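PDB 4FHO: internalin C2 from Listeria monocytogenes serotype 4b str. F2365, which belongs to the leucine-rich-repeat internalin family and probably takes part in the adhesion of the bacterium to host cells or in their invasion by it. Local coordinates for residues Pro22-Ala27 with Thr60-Ile65. Residues are numbered along the deposited sequence; the frame is centred on the assembly and turned at random.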
loop_
_atom_site.group_PDB
_atom_site.type_symbol
_atom_site.label_atom_id
_atom_site.label_comp_id
_atom_site.label_asym_id
_atom_site.label_seq_id
_atom_site.Cartn_x
_atom_site.Cartn_y
_atom_site.Cartn_z
ATOM N N PRO A 22 -15.005 14.440 10.495
ATOM C CA PRO A 22 -16.338 13.825 10.709
ATOM C C PRO A 22 -16.554 12.458 10.050
ATOM O O PRO A 22 -17.193 11.592 10.662
ATOM C CB PRO A 22 -17.316 14.868 10.138
ATOM C CG PRO A 22 -16.577 16.145 10.200
ATOM C CD PRO A 22 -15.147 15.784 9.906
ATOM N N ALA A 23 -16.010 12.262 8.846
ATOM C CA ALA A 23 -16.094 10.957 8.152
ATOM C C ALA A 23 -15.379 9.848 8.920
ATOM O O ALA A 23 -15.910 8.743 9.079
ATOM C CB ALA A 23 -15.530 11.052 6.735
ATOM N N LEU A 24 -14.190 10.148 9.420
ATOM C CA LEU A 24 -13.421 9.159 10.173
ATOM C C LEU A 24 -14.026 8.924 11.561
ATOM O O LEU A 24 -14.085 7.781 12.013
ATOM C CB LEU A 24 -11.946 9.557 10.272
ATOM C CG LEU A 24 -10.970 8.446 10.658
ATOM C CD1 LEU A 24 -10.990 7.334 9.620
ATOM C CD2 LEU A 24 -9.564 9.004 10.806
ATOM N N ALA A 25 -14.488 10.003 12.195
ATOM C CA ALA A 25 -15.304 9.955 13.414
ATOM C C ALA A 25 -16.492 9.026 13.253
ATOM O O ALA A 25 -16.747 8.206 14.129
ATOM C CB ALA A 25 -15.799 11.348 13.788
ATOM N N ASN A 26 -17.201 9.141 12.123
ATOM C CA ASN A 26 -18.351 8.271 11.842
ATOM C C ASN A 26 -17.944 6.794 11.765
ATOM O O ASN A 26 -18.657 5.928 12.275
ATOM C CB ASN A 26 -19.077 8.698 10.551
ATOM C CG ASN A 26 -20.355 7.913 10.319
ATOM O OD1 ASN A 26 -21.316 8.054 11.067
ATOM N ND2 ASN A 26 -20.352 7.051 9.313
ATOM N N ALA A 27 -16.784 6.523 11.160
ATOM C CA ALA A 27 -16.273 5.148 11.050
ATOM C C ALA A 27 -15.882 4.557 12.420
ATOM O O ALA A 27 -16.156 3.382 12.669
ATOM C CB ALA A 27 -15.122 5.066 10.052
ATOM N N THR A 60 -10.105 14.024 5.135
ATOM C CA THR A 60 -8.963 14.925 4.889
ATOM C C THR A 60 -7.850 14.843 5.930
ATOM O O THR A 60 -6.772 15.342 5.673
ATOM C CB THR A 60 -9.409 16.387 4.740
ATOM O OG1 THR A 60 -10.050 16.842 5.939
ATOM C CG2 THR A 60 -10.365 16.496 3.599
ATOM N N THR A 61 -8.111 14.244 7.089
ATOM C CA THR A 61 -7.092 14.042 8.117
ATOM C C THR A 61 -7.390 12.780 8.909
ATOM O O THR A 61 -8.553 12.498 9.225
ATOM C CB THR A 61 -6.984 15.244 9.079
ATOM O OG1 THR A 61 -6.058 14.938 10.130
ATOM C CG2 THR A 61 -8.332 15.584 9.693
ATOM N N ILE A 62 -6.326 12.041 9.225
ATOM C CA ILE A 62 -6.421 10.807 10.006
ATOM C C ILE A 62 -5.912 10.987 11.439
ATOM O O ILE A 62 -5.585 10.008 12.097
ATOM C CB ILE A 62 -5.744 9.609 9.291
ATOM C CG1 ILE A 62 -4.239 9.828 9.072
ATOM C CG2 ILE A 62 -6.511 9.329 7.985
ATOM C CD1 ILE A 62 -3.493 8.598 8.606
ATOM N N GLU A 63 -5.875 12.232 11.921
ATOM C CA GLU A 63 -5.637 12.520 13.344
ATOM C C GLU A 63 -6.562 11.666 14.219
ATOM O O GLU A 63 -7.749 11.537 13.931
ATOM C CB GLU A 63 -5.856 14.019 13.635
ATOM C CG GLU A 63 -5.702 14.448 15.091
ATOM C CD GLU A 63 -4.352 14.094 15.686
ATOM O OE1 GLU A 63 -3.344 14.061 14.930
ATOM O OE2 GLU A 63 -4.305 13.855 16.911
ATOM N N GLY A 64 -5.991 11.078 15.266
ATOM C CA GLY A 64 -6.691 10.154 16.156
ATOM C C GLY A 64 -6.365 8.692 15.919
ATOM O O GLY A 64 -6.534 7.881 16.828
ATOM N N ILE A 65 -5.950 8.344 14.696
ATOM C CA ILE A 65 -5.598 6.960 14.333
ATOM C C ILE A 65 -4.471 6.399 15.202
ATOM O O ILE A 65 -4.461 5.187 15.477
ATOM C CB ILE A 65 -5.291 6.810 12.805
ATOM C CG1 ILE A 65 -5.595 5.406 12.307
ATOM C CG2 ILE A 65 -3.848 7.153 12.478
ATOM C CD1 ILE A 65 -7.063 5.172 12.085
#
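Leu-24 reaches from helix 22-31 to the backbone of the loop at Ile-62, and the contact between the two segments rests on this one side chain. Its CD2 comes end-on to the chain, 3.7 Å from Ile-62 CA and 4.0 Å from the carbonyl O of Thr-61, so the methyl packs mainly against the main chain. Apolar contact with Ile-62 is looser: CD2 stands 4.2 Å from Ile-62 CB and about as far from its CG2, while the CD1 end of the isoleucine leads away from the helix, toward the repeats, where the side chain touches Ile-81. With CG of Leu-24 anti to the backbone N (chi1 -163°), the leucine extends outward from the helix, and its side chain also touches Leu-52 of strand 51-53.

No hydrogen bond joins the segments directly; the polar contacts shape the loop. Thr-61 OG1 accepts a nearly straight bond of 3.3 Å from Glu-63 N, at 169°, forming an ST turn. Overlapping it, a type II beta turn from Ile-62 to Ile-65 is closed by the bond of Ile-65 N to Ile-62 O (3.1 Å), with Gly-64 at a positive phi of 103°. Asp-21, just ahead of the helix, supplies a polar link: its OD2 accepts from Thr-60 N, and its OD1 receives weak bonds from Ala-23 N and Leu-24 N at the start of the helix.

Helix 22-31 thus packs on the loop between the first two strands of the parallel sheet, the join of an internalin's helical N-terminal cap to its leucine-rich-repeat solenoid.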